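Local coordinates for conserved membrane protein (Chlamydia abortus, PDB 6GZU) that removes ubiquitin from, and acetylates, proteins as a secreted CE-clan effector whose activities induce Golgi fragmentation, at residues 30-34 and 212-217; 44-49 and 117-121; 140-145 and 183-187; 148-152 and 207-211. All blocks are in the same frame, centred on the assembly; numbering follows the deposited sequence. Where two conformers were deposited one is given.

Contact 1 (30-34 and 212-217)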
loop_
_atom_site.group_PDB
_atom_site.type_symbol
_atom_site.label_atom_id
_atom_site.label_comp_id
_atom_site.label_asym_id
_atom_site.label_seq_id
_atom_site.Cartn_x
_atom_site.Cartn_y
_atom_site.Cartn_z
ATOM N N LEU A 30 7.993 -8.986 -3.734
ATOM C CA LEU A 30 8.206 -7.949 -4.744
ATOM C C LEU A 30 9.395 -7.065 -4.435
ATOM O O LEU A 30 10.107 -6.650 -5.353
ATOM C CB LEU A 30 6.937 -7.097 -4.927
ATOM C CG LEU A 30 5.846 -7.881 -5.642
ATOM C CD1 LEU A 30 4.548 -7.080 -5.586
ATOM C CD2 LEU A 30 6.229 -8.188 -7.064
ATOM N N SER A 31 9.637 -6.787 -3.158
ATOM C CA SER A 31 10.763 -5.925 -2.787
ATOM C C SER A 31 12.087 -6.582 -3.099
ATOM O O SER A 31 13.083 -5.883 -3.224
ATOM C CB SER A 31 10.707 -5.525 -1.304
ATOM O OG SER A 31 11.188 -6.584 -0.481
ATOM N N GLU A 32 12.122 -7.907 -3.256
ATOM C CA GLU A 32 13.353 -8.600 -3.603
ATOM C C GLU A 32 13.637 -8.438 -5.090
ATOM O O GLU A 32 14.784 -8.486 -5.524
ATOM C CB GLU A 32 13.288 -10.094 -3.221
ATOM C CG GLU A 32 13.177 -10.268 -1.728
ATOM C CD GLU A 32 13.419 -11.678 -1.246
ATOM O OE1 GLU A 32 13.376 -12.667 -2.047
ATOM O OE2 GLU A 32 13.655 -11.781 -0.023
ATOM N N LYS A 33 12.577 -8.249 -5.869
ATOM C CA LYS A 33 12.724 -8.034 -7.304
ATOM C C LYS A 33 12.918 -6.551 -7.641
ATOM O O LYS A 33 13.663 -6.206 -8.583
ATOM C CB LYS A 33 11.468 -8.537 -7.999
ATOM C CG LYS A 33 11.462 -8.293 -9.474
ATOM C CD LYS A 33 10.262 -8.930 -10.112
ATOM C CE LYS A 33 10.335 -8.725 -11.611
ATOM N NZ LYS A 33 9.019 -8.918 -12.288
ATOM N N HIS A 34 12.319 -5.680 -6.835
ATOM C CA HIS A 34 12.284 -4.236 -7.089
ATOM C C HIS A 34 12.893 -3.514 -5.898
ATOM O O HIS A 34 12.231 -3.281 -4.900
ATOM C CB HIS A 34 10.829 -3.792 -7.293
ATOM C CG HIS A 34 10.182 -4.418 -8.485
ATOM N ND1 HIS A 34 10.469 -4.034 -9.779
ATOM C CD2 HIS A 34 9.280 -5.429 -8.583
ATOM C CE1 HIS A 34 9.770 -4.777 -10.623
ATOM N NE2 HIS A 34 9.038 -5.630 -9.922
ATOM N N LEU A 212 -0.112 -4.822 -7.961
ATOM C CA LEU A 212 1.179 -4.196 -7.660
ATOM C C LEU A 212 2.289 -4.912 -8.441
ATOM O O LEU A 212 3.213 -4.285 -8.954
ATOM C CB LEU A 212 1.490 -4.248 -6.169
ATOM C CG LEU A 212 2.823 -3.566 -5.796
ATOM C CD1 LEU A 212 2.777 -2.065 -6.126
ATOM C CD2 LEU A 212 3.045 -3.768 -4.325
ATOM N N ASP A 213 2.222 -6.239 -8.500
ATOM C CA ASP A 213 3.147 -7.060 -9.278
ATOM C C ASP A 213 3.293 -6.518 -10.707
ATOM O O ASP A 213 4.395 -6.252 -11.189
ATOM C CB ASP A 213 2.600 -8.478 -9.295
ATOM C CG ASP A 213 3.652 -9.492 -9.466
ATOM O OD1 ASP A 213 4.360 -9.448 -10.491
ATOM O OD2 ASP A 213 3.768 -10.364 -8.586
ATOM N N LYS A 214 2.166 -6.308 -11.370
ATOM C CA LYS A 214 2.188 -5.828 -12.733
ATOM C C LYS A 214 2.542 -4.360 -12.846
ATOM O O LYS A 214 3.223 -3.968 -13.783
ATOM C CB LYS A 214 0.811 -6.070 -13.338
ATOM C CG LYS A 214 0.344 -7.504 -13.223
ATOM C CD LYS A 214 0.551 -8.218 -14.489
ATOM C CE LYS A 214 0.006 -9.624 -14.343
ATOM N NZ LYS A 214 0.593 -10.592 -15.290
ATOM N N TYR A 215 2.059 -3.553 -11.908
ATOM C CA TYR A 215 2.359 -2.111 -11.884
ATOM C C TYR A 215 3.849 -1.873 -11.824
ATOM O O TYR A 215 4.347 -0.928 -12.459
ATOM C CB TYR A 215 1.657 -1.426 -10.693
ATOM C CG TYR A 215 2.018 0.016 -10.470
ATOM C CD1 TYR A 215 3.109 0.355 -9.686
ATOM C CD2 TYR A 215 1.251 1.050 -11.015
ATOM C CE1 TYR A 215 3.450 1.683 -9.474
ATOM C CE2 TYR A 215 1.608 2.372 -10.821
ATOM C CZ TYR A 215 2.713 2.681 -10.055
ATOM O OH TYR A 215 3.079 3.992 -9.812
ATOM N N LEU A 216 4.561 -2.672 -11.030
ATOM C CA LEU A 216 5.994 -2.435 -10.850
ATOM C C LEU A 216 6.794 -2.752 -12.130
ATOM O O LEU A 216 7.917 -2.247 -12.320
ATOM C CB LEU A 216 6.539 -3.245 -9.638
ATOM C CG LEU A 216 6.053 -2.703 -8.271
ATOM C CD1 LEU A 216 6.428 -3.670 -7.161
ATOM C CD2 LEU A 216 6.657 -1.301 -7.966
ATOM N N ASP A 217 6.239 -3.602 -13.000
ATOM C CA ASP A 217 6.842 -3.825 -14.321
ATOM C C ASP A 217 6.382 -2.820 -15.379
ATOM O O ASP A 217 7.092 -2.552 -16.336
ATOM C CB ASP A 217 6.586 -5.253 -14.809
ATOM C CG ASP A 217 7.429 -6.283 -14.046
ATOM O OD1 ASP A 217 8.532 -5.940 -13.574
ATOM O OD2 ASP A 217 6.985 -7.423 -13.910
HETATM O O HOH W 1 6.940 -7.260 -10.792
HETATM O O HOH W 2 6.959 -9.952 -10.329
#
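K33 and D217 carry the charged part of this contact. The ammonium NZ of K33 bonds to OD2 of D217 at 3.0 Å, on the syn lone pair of that oxygen, and weakly to OD1, so the carboxylate is met from its two-oxygen side at an exposed margin. An extended lysine chain, leaving with CG opposite the backbone N (chi1 176°), takes NZ across to the second helix.

Two waters widen the polar link. One accepts from K33 NZ, donates to the backbone O of D213 and bonds to H34 NE2 at 2.8 Å; the other accepts from the same NZ and donates to D213 OD1. The second carboxylate oxygen of D213, OD2, turns elsewhere, to H26 and to a salt bridge with R245.

These residues join the C-terminal end of helix 20-33 to segment 212-217 of helix 204-217, the helix that packs against the central sheet of the Ulp1-like protease fold; L212 and L216 also touch strand 100-107.

The aromatic contact belongs to H34, just beyond its helix. CB of L216 sits over one face of the imidazole, 3.6 Å from the centroid in a CH-pi contact, while CG of K33 lies over the opposite face and D217 OD1 approaches CE1 at the ring edge.

Apolar contacts lie deeper. CD1 of L30 meets CD2 of L212 at 3.8 Å, CB of L30 faces CD1 of L216, and CD2 of L30 rests against the D213 carboxylate, 3.6 Å from OD2.

Contact 2 (44-49 and 117-121); sequences TPSTCF and MNSMM
M117 meets three residues of the 44-49 loop, on the buried side of helix 114-124. That helix follows strand 100-107 of the central sheet in this CE-clan fold, and the loop, which runs from strand 37-38 toward helix 51-58, crosses beside it; backbone bonds from S46 to P104 and W106 tie the loop to the sheet.

The M117 chain is bent at both chi2 and chi3, which folds its methyl back toward the far end of the loop. Its CG lies 3.7 Å from CG2 of T47. CE packs 3.8 Å from CE2 of F49 and, in one of the two conformers of C48, approaches SG of that residue, while CB comes to the edge of the F49 ring in its plane. L161 of helix 159-174 lies against C48 and F49.

One position on, N118 contributes through a water. The water donates to N118 OD1, an unusually short leg and so less certain in detail, and is bonded at 2.7 Å to OG1 of T47, a hydroxyl that also takes a weak bond from the backbone N of F49.

A full helical turn beyond M117, M121 points toward the loop; it is modelled in two conformers, and the contacts here are those of one. The M121 chain runs straight out from the backbone before turning at chi3 (64°). CG2 of T47 touches both methionines, lying 3.6 Å from M121 SD. Alongside the proline ring, SD is 3.9 Å from P45 CG, and the terminal CE stops 3.6 Å from the backbone O of P45.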
loop_
_atom_site.group_PDB
_atom_site.type_symbol
_atom_site.label_atom_id
_atom_site.label_comp_id
_atom_site.label_asym_id
_atom_site.label_seq_id
_atom_site.Cartn_x
_atom_site.Cartn_y
_atom_site.Cartn_z
ATOM N N THR A 44 0.838 -3.125 11.327
ATOM C CA THR A 44 -0.401 -2.335 11.321
ATOM C C THR A 44 -0.773 -1.953 9.892
ATOM O O THR A 44 -0.060 -1.164 9.251
ATOM C CB THR A 44 -0.227 -1.037 12.165
ATOM O OG1 THR A 44 0.224 -1.381 13.490
ATOM C CG2 THR A 44 -1.536 -0.239 12.244
ATOM N N PRO A 45 -1.903 -2.472 9.371
ATOM C CA PRO A 45 -2.351 -1.999 8.043
ATOM C C PRO A 45 -2.808 -0.552 8.145
ATOM O O PRO A 45 -3.124 -0.089 9.246
ATOM C CB PRO A 45 -3.613 -2.837 7.741
ATOM C CG PRO A 45 -3.640 -3.907 8.832
ATOM C CD PRO A 45 -2.837 -3.432 9.991
ATOM N N SER A 46 -2.858 0.145 7.019
ATOM C CA SER A 46 -3.392 1.521 7.004
ATOM C C SER A 46 -4.903 1.493 6.796
ATOM O O SER A 46 -5.469 0.449 6.414
ATOM C CB SER A 46 -2.769 2.306 5.851
ATOM O OG SER A 46 -1.332 2.332 5.992
ATOM N N THR A 47 -5.559 2.625 7.057
ATOM C CA THR A 47 -6.988 2.801 6.775
ATOM C C THR A 47 -7.140 4.148 6.099
ATOM O O THR A 47 -6.180 4.922 5.997
ATOM C CB THR A 47 -7.832 2.856 8.073
ATOM O OG1 THR A 47 -7.540 4.080 8.781
ATOM C CG2 THR A 47 -7.535 1.655 8.981
ATOM N N CYS A 48 -8.346 4.507 5.694
ATOM C CA CYS A 48 -8.535 5.820 5.084
ATOM C C CYS A 48 -8.181 6.957 6.056
ATOM O O CYS A 48 -7.830 8.032 5.614
ATOM C CB CYS A 48 -9.972 5.992 4.566
ATOM S SG CYS A 48 -11.282 5.767 5.800
ATOM N N PHE A 49 -8.287 6.702 7.352
ATOM C CA PHE A 49 -8.014 7.726 8.357
ATOM C C PHE A 49 -6.544 7.808 8.713
ATOM O O PHE A 49 -6.115 8.845 9.194
ATOM C CB PHE A 49 -8.842 7.488 9.627
ATOM C CG PHE A 49 -10.315 7.573 9.414
ATOM C CD1 PHE A 49 -10.899 8.755 9.062
ATOM C CD2 PHE A 49 -11.106 6.461 9.574
ATOM C CE1 PHE A 49 -12.263 8.840 8.850
ATOM C CE2 PHE A 49 -12.472 6.541 9.399
ATOM C CZ PHE A 49 -13.068 7.736 9.049
ATOM N N MET A 117 -12.932 2.661 13.191
ATOM C CA MET A 117 -12.195 1.938 12.156
ATOM C C MET A 117 -11.058 1.158 12.810
ATOM O O MET A 117 -10.792 -0.010 12.491
ATOM C CB MET A 117 -11.606 2.893 11.095
ATOM C CG MET A 117 -11.132 2.178 9.836
ATOM S SD MET A 117 -12.467 1.474 8.870
ATOM C CE MET A 117 -13.184 2.980 8.157
ATOM N N ASN A 118 -10.372 1.798 13.745
ATOM C CA ASN A 118 -9.280 1.077 14.378
ATOM C C ASN A 118 -9.652 -0.135 15.216
ATOM O O ASN A 118 -8.974 -1.175 15.156
ATOM C CB ASN A 118 -8.364 2.012 15.118
ATOM C CG ASN A 118 -7.121 2.197 14.372
ATOM O OD1 ASN A 118 -7.144 2.680 13.231
ATOM N ND2 ASN A 118 -6.037 1.683 14.918
ATOM N N SER A 119 -10.735 -0.008 15.969
ATOM C CA SER A 119 -11.176 -1.098 16.812
ATOM C C SER A 119 -11.592 -2.266 15.945
ATOM O O SER A 119 -11.240 -3.424 16.222
ATOM C CB SER A 119 -12.331 -0.660 17.690
ATOM O OG SER A 119 -12.788 -1.777 18.423
ATOM N N MET A 120 -12.350 -1.961 14.894
ATOM C CA MET A 120 -12.764 -2.983 13.947
ATOM C C MET A 120 -11.554 -3.616 13.288
ATOM O O MET A 120 -11.453 -4.834 13.203
ATOM C CB MET A 120 -13.690 -2.413 12.893
ATOM C CG MET A 120 -14.970 -1.891 13.447
ATOM S SD MET A 120 -16.145 -1.641 12.102
ATOM C CE MET A 120 -16.143 -3.327 11.493
ATOM N N MET A 121 -10.608 -2.819 12.835
ATOM C CA MET A 121 -9.470 -3.380 12.141
ATOM C C MET A 121 -8.652 -4.308 13.036
ATOM O O MET A 121 -8.251 -5.419 12.629
ATOM C CB MET A 121 -8.569 -2.266 11.616
ATOM C CG MET A 121 -7.449 -2.852 10.833
ATOM S SD MET A 121 -6.458 -1.589 10.153
ATOM C CE MET A 121 -5.796 -0.780 11.623
HETATM O O HOH W 3 -7.953 4.276 11.448
#

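Contact 3 (140-145 and 183-187); sequences VNLDRR and ALSPF
R145 lies across F187 with its backbone on the ring and its guanidinium beyond it. CA of R145 stands 3.5 Å from the ring centroid, only 5° off the normal, a CH-pi contact almost exactly over the centre. The carbonyl carbon of R145 covers the same face, and CB is 3.7 Å from CD1 of the ring. R145 has a left-handed backbone, which turns the chain at the start of strand 146-150.

From CB the arginine runs extended to CD and then bends at chi3 (82°), swinging the guanidinium past the ring to S185. The two flat groups are steeply inclined, with planes 62° apart, and CD1 of F187 lies over the centre of one guanidinium face. NH2 bonds to the backbone O of S185 at 2.7 Å, in the carbonyl plane but slightly tilted from the guanidinium plane. A weak bond runs from NH1 to S185 OG, whose stronger partner is D179. NH2 also reaches the backbone O of Y177.

The contact pins the turn between the antiparallel strands 134-141 and 146-150 to the loop that leads into edge strand 188-191 of the same sheet. Within this turn N141 OD1 accepts from the backbone N of R144 at 3.0 Å, an Asx motif, the donor standing above the carbonyl plane; ND2 of N141 bonds to OH of Y215.

CE2 of F187 lies near V140 and L142. V140 CG1 and L142 CD2 approach the ring at its edge, 4.3 Å and 4.2 Å from that atom, and A170 and L173 of helix 159-174 add to the surroundings of F187.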
loop_
_atom_site.group_PDB
_atom_site.type_symbol
_atom_site.label_atom_id
_atom_site.label_comp_id
_atom_site.label_asym_id
_atom_site.label_seq_id
_atom_site.Cartn_x
_atom_site.Cartn_y
_atom_site.Cartn_z
ATOM N N VAL A 140 2.327 5.387 -3.678
ATOM C CA VAL A 140 2.950 6.693 -3.906
ATOM C C VAL A 140 4.166 6.428 -4.765
ATOM O O VAL A 140 5.060 5.651 -4.384
ATOM C CB VAL A 140 3.330 7.376 -2.576
ATOM C CG1 VAL A 140 4.178 8.633 -2.836
ATOM C CG2 VAL A 140 2.056 7.708 -1.796
ATOM N N ASN A 141 4.206 7.057 -5.940
ATOM C CA ASN A 141 5.330 6.905 -6.864
ATOM C C ASN A 141 6.000 8.259 -6.983
ATOM O O ASN A 141 5.439 9.204 -7.578
ATOM C CB ASN A 141 4.864 6.364 -8.229
ATOM C CG ASN A 141 5.997 6.049 -9.169
ATOM O OD1 ASN A 141 6.995 6.775 -9.232
ATOM N ND2 ASN A 141 5.855 4.977 -9.940
ATOM N N LEU A 142 7.174 8.398 -6.370
ATOM C CA LEU A 142 7.827 9.703 -6.349
ATOM C C LEU A 142 8.365 10.102 -7.731
ATOM O O LEU A 142 8.443 11.306 -8.063
ATOM C CB LEU A 142 8.990 9.707 -5.325
ATOM C CG LEU A 142 8.648 9.416 -3.841
ATOM C CD1 LEU A 142 9.923 9.401 -3.015
ATOM C CD2 LEU A 142 7.669 10.472 -3.296
ATOM N N ASP A 143 8.759 9.113 -8.533
ATOM C CA ASP A 143 9.338 9.396 -9.847
ATOM C C ASP A 143 8.271 9.917 -10.799
ATOM O O ASP A 143 8.520 10.846 -11.577
ATOM C CB ASP A 143 9.996 8.136 -10.445
ATOM C CG ASP A 143 11.346 7.818 -9.821
ATOM O OD1 ASP A 143 12.173 8.748 -9.588
ATOM O OD2 ASP A 143 11.594 6.625 -9.580
ATOM N N ARG A 144 7.068 9.358 -10.688
ATOM C CA ARG A 144 5.971 9.717 -11.590
ATOM C C ARG A 144 5.061 10.793 -11.004
ATOM O O ARG A 144 4.158 11.297 -11.704
ATOM C CB ARG A 144 5.151 8.471 -11.995
ATOM C CG ARG A 144 5.913 7.591 -12.984
ATOM C CD ARG A 144 5.257 6.265 -13.177
ATOM N NE ARG A 144 3.948 6.377 -13.802
ATOM C CZ ARG A 144 3.714 6.289 -15.116
ATOM N NH1 ARG A 144 4.707 6.154 -15.980
ATOM N NH2 ARG A 144 2.467 6.335 -15.564
ATOM N N ARG A 145 5.326 11.186 -9.757
ATOM C CA ARG A 145 4.519 12.208 -9.034
ATOM C C ARG A 145 3.043 11.822 -9.107
ATOM O O ARG A 145 2.162 12.612 -9.563
ATOM C CB ARG A 145 4.749 13.623 -9.554
ATOM C CG ARG A 145 6.197 14.020 -9.430
ATOM C CD ARG A 145 6.359 15.512 -9.844
ATOM N NE ARG A 145 6.027 16.450 -8.793
ATOM C CZ ARG A 145 4.933 17.194 -8.754
ATOM N NH1 ARG A 145 3.936 17.008 -9.626
ATOM N NH2 ARG A 145 4.800 18.092 -7.769
ATOM N N ALA A 183 7.234 23.952 -10.399
ATOM C CA ALA A 183 6.074 24.279 -9.585
ATOM C C ALA A 183 5.830 23.203 -8.530
ATOM O O ALA A 183 6.305 22.069 -8.649
ATOM C CB ALA A 183 4.817 24.440 -10.467
ATOM N N LEU A 184 5.105 23.556 -7.485
ATOM C CA LEU A 184 4.742 22.627 -6.432
ATOM C C LEU A 184 3.337 22.078 -6.600
ATOM O O LEU A 184 2.517 22.095 -5.661
ATOM C CB LEU A 184 4.905 23.330 -5.081
ATOM C CG LEU A 184 6.321 23.880 -4.944
ATOM C CD1 LEU A 184 6.469 24.556 -3.584
ATOM C CD2 LEU A 184 7.328 22.723 -5.085
ATOM N N SER A 185 3.055 21.599 -7.804
ATOM C CA SER A 185 1.714 21.109 -8.156
ATOM C C SER A 185 1.400 19.801 -7.441
ATOM O O SER A 185 2.288 18.991 -7.199
ATOM C CB SER A 185 1.665 20.896 -9.671
ATOM O OG SER A 185 2.626 19.933 -10.105
ATOM N N PRO A 186 0.118 19.541 -7.140
ATOM C CA PRO A 186 -0.195 18.259 -6.512
ATOM C C PRO A 186 0.213 17.078 -7.383
ATOM O O PRO A 186 0.152 17.175 -8.617
ATOM C CB PRO A 186 -1.716 18.303 -6.397
ATOM C CG PRO A 186 -2.040 19.753 -6.256
ATOM C CD PRO A 186 -1.049 20.441 -7.156
ATOM N N PHE A 187 0.611 15.976 -6.765
ATOM C CA PHE A 187 0.760 14.737 -7.522
ATOM C C PHE A 187 -0.597 14.426 -8.173
ATOM O O PHE A 187 -1.684 14.776 -7.643
ATOM C CB PHE A 187 1.102 13.568 -6.583
ATOM C CG PHE A 187 2.542 13.498 -6.174
ATOM C CD1 PHE A 187 3.399 14.581 -6.283
ATOM C CD2 PHE A 187 3.053 12.304 -5.701
ATOM C CE1 PHE A 187 4.720 14.457 -5.873
ATOM C CE2 PHE A 187 4.352 12.186 -5.307
ATOM C CZ PHE A 187 5.208 13.265 -5.418
#

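Contact 4 (148-152 and 207-211)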
loop_
_atom_site.group_PDB
_atom_site.type_symbol
_atom_site.label_atom_id
_atom_site.label_comp_id
_atom_site.label_asym_id
_atom_site.label_seq_id
_atom_site.Cartn_x
_atom_site.Cartn_y
_atom_site.Cartn_z
ATOM N N VAL A 148 -1.567 6.432 -6.749
ATOM C CA VAL A 148 -2.447 5.472 -7.387
ATOM C C VAL A 148 -3.274 4.719 -6.348
ATOM O O VAL A 148 -2.733 4.203 -5.372
ATOM C CB VAL A 148 -1.602 4.449 -8.216
ATOM C CG1 VAL A 148 -2.507 3.340 -8.832
ATOM C CG2 VAL A 148 -0.851 5.232 -9.307
ATOM N N PHE A 149 -4.579 4.676 -6.558
ATOM C CA PHE A 149 -5.456 3.940 -5.663
ATOM C C PHE A 149 -6.091 2.772 -6.414
ATOM O O PHE A 149 -6.760 2.960 -7.464
ATOM C CB PHE A 149 -6.577 4.880 -5.173
ATOM C CG PHE A 149 -7.631 4.187 -4.364
ATOM C CD1 PHE A 149 -7.321 3.618 -3.138
ATOM C CD2 PHE A 149 -8.922 4.103 -4.827
ATOM C CE1 PHE A 149 -8.299 2.996 -2.376
ATOM C CE2 PHE A 149 -9.891 3.494 -4.069
ATOM C CZ PHE A 149 -9.585 2.929 -2.867
ATOM N N PHE A 150 -5.872 1.571 -5.888
ATOM C CA PHE A 150 -6.455 0.360 -6.466
ATOM C C PHE A 150 -7.468 -0.283 -5.554
ATOM O O PHE A 150 -7.166 -0.605 -4.419
ATOM C CB PHE A 150 -5.335 -0.659 -6.774
ATOM C CG PHE A 150 -5.843 -1.974 -7.288
ATOM C CD1 PHE A 150 -6.257 -2.965 -6.396
ATOM C CD2 PHE A 150 -5.937 -2.228 -8.658
ATOM C CE1 PHE A 150 -6.762 -4.170 -6.874
ATOM C CE2 PHE A 150 -6.447 -3.455 -9.125
ATOM C CZ PHE A 150 -6.828 -4.409 -8.233
ATOM N N ASP A 151 -8.694 -0.442 -6.058
ATOM C CA ASP A 151 -9.780 -1.139 -5.379
ATOM C C ASP A 151 -10.387 -2.060 -6.407
ATOM O O ASP A 151 -10.977 -1.587 -7.402
ATOM C CB ASP A 151 -10.811 -0.118 -4.922
ATOM C CG ASP A 151 -12.031 -0.757 -4.296
ATOM O OD1 ASP A 151 -12.045 -1.991 -4.099
ATOM O OD2 ASP A 151 -12.974 -0.026 -4.017
ATOM N N SER A 152 -10.252 -3.374 -6.197
ATOM C CA SER A 152 -10.812 -4.348 -7.124
ATOM C C SER A 152 -12.326 -4.283 -7.194
ATOM O O SER A 152 -12.910 -4.809 -8.155
ATOM C CB SER A 152 -10.369 -5.787 -6.783
ATOM O OG SER A 152 -10.482 -6.081 -5.384
ATOM N N TRP A 207 -6.133 -9.722 -5.514
ATOM C CA TRP A 207 -6.184 -8.791 -6.630
ATOM C C TRP A 207 -5.185 -7.634 -6.483
ATOM O O TRP A 207 -4.504 -7.253 -7.458
ATOM C CB TRP A 207 -7.591 -8.184 -6.749
ATOM C CG TRP A 207 -8.521 -9.045 -7.521
ATOM C CD1 TRP A 207 -9.641 -9.709 -7.054
ATOM C CD2 TRP A 207 -8.455 -9.288 -8.915
ATOM N NE1 TRP A 207 -10.229 -10.380 -8.076
ATOM C CE2 TRP A 207 -9.553 -10.116 -9.240
ATOM C CE3 TRP A 207 -7.568 -8.893 -9.929
ATOM C CZ2 TRP A 207 -9.780 -10.585 -10.536
ATOM C CZ3 TRP A 207 -7.799 -9.354 -11.216
ATOM C CH2 TRP A 207 -8.909 -10.175 -11.516
ATOM N N LEU A 208 -5.124 -7.015 -5.305
ATOM C CA LEU A 208 -4.258 -5.840 -5.165
ATOM C C LEU A 208 -2.795 -6.294 -5.226
ATOM O O LEU A 208 -1.939 -5.527 -5.718
ATOM C CB LEU A 208 -4.562 -5.076 -3.876
ATOM C CG LEU A 208 -4.199 -5.740 -2.533
ATOM C CD1 LEU A 208 -2.703 -5.466 -2.165
ATOM C CD2 LEU A 208 -5.132 -5.256 -1.424
ATOM N N SER A 209 -2.488 -7.527 -4.796
ATOM C CA SER A 209 -1.118 -8.026 -4.880
ATOM C C SER A 209 -0.712 -8.268 -6.335
ATOM O O SER A 209 0.419 -7.927 -6.750
ATOM C CB SER A 209 -0.975 -9.310 -4.056
ATOM O OG SER A 209 -1.212 -9.040 -2.683
ATOM N N LEU A 210 -1.623 -8.861 -7.116
ATOM C CA LEU A 210 -1.395 -9.028 -8.557
ATOM C C LEU A 210 -1.222 -7.655 -9.218
ATOM O O LEU A 210 -0.331 -7.461 -10.060
ATOM C CB LEU A 210 -2.582 -9.778 -9.200
ATOM C CG LEU A 210 -2.653 -10.122 -10.692
ATOM C CD1 LEU A 210 -3.739 -11.206 -10.903
ATOM C CD2 LEU A 210 -3.001 -8.900 -11.556
ATOM N N PHE A 211 -2.069 -6.694 -8.865
ATOM C CA PHE A 211 -1.937 -5.371 -9.463
ATOM C C PHE A 211 -0.552 -4.784 -9.207
ATOM O O PHE A 211 0.083 -4.243 -10.139
ATOM C CB PHE A 211 -3.031 -4.415 -8.988
ATOM C CG PHE A 211 -2.858 -3.032 -9.527
ATOM C CD1 PHE A 211 -3.129 -2.773 -10.877
ATOM C CD2 PHE A 211 -2.328 -2.043 -8.717
ATOM C CE1 PHE A 211 -2.916 -1.515 -11.434
ATOM C CE2 PHE A 211 -2.124 -0.754 -9.229
ATOM C CZ PHE A 211 -2.433 -0.495 -10.599
#
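F150 and F211 form an offset stack, their centroids 4.6 Å apart and their planes inclined by 16°. The overlap is partial: CD2 of F150 sits over the F211 ring toward its rim, 3.3 Å from CG. In return, CB of F211 lies over the F150 ring in a CH-pi contact, 3.7 Å from its centroid. Both chains leave with CG anti to the backbone N (chi1 176°) and run past each other in opposite directions.

F150 also meets the helix backbone: CE1 approaches CA of L208 at 3.5 Å, CD1 meets its CB, and CZ comes near the backbone O of W207, an oxygen already accepting from the N of F211. At one end of the stack V148 CG1 touches F211 CE2 at 4.1 Å; at the other, CB of S152 packs 3.7 Å from CB of W207, beside the start of the indole.

Strand 146-150 thus lies against helix 204-217 with all touching residues buried. Their short segments run at 143°, roughly antiparallel, with axes 10.2 Å apart, placing helix 204-217, which begins at C204, on one face of the central sheet of the Ulp1-like protease fold.

Next outward, S152 OG bonds to Q198, and W207 extends away from the strand to F234 and L235 of helix 228-241. I139 of the neighbouring strand adjoins F211. D151, whose side chain leaves away from the helix, bonds through OD1 to NE2 of H134; with C204 at the head of the helix this geometry is consistent with a Cys-His-Asp catalytic triad, as in related cysteine proteases.

Overall arrangement
Contacts 1 and 4 share helix 204-217, with centres 12 Å apart, and Y215 of the helix packs on V148; contact 1 also touches contact 3 through Y215. Contacts 3 and 4 reach neighbouring strands 134-141 and 146-150 of one mixed sheet, and their segments alternate along the chain. Contact 2, formed by a loop and helix 114-124, closes before either opens; the segments of contact 1 bracket all three. Contact 2 lies on the opposite side of the chain's centre from contact 1, their centres 25 Å apart. Contact 4 joins the strand leading to D151 with the helix starting at C204, both members of the putative triad; contacts 2 and 3 fix loops around the same sheet.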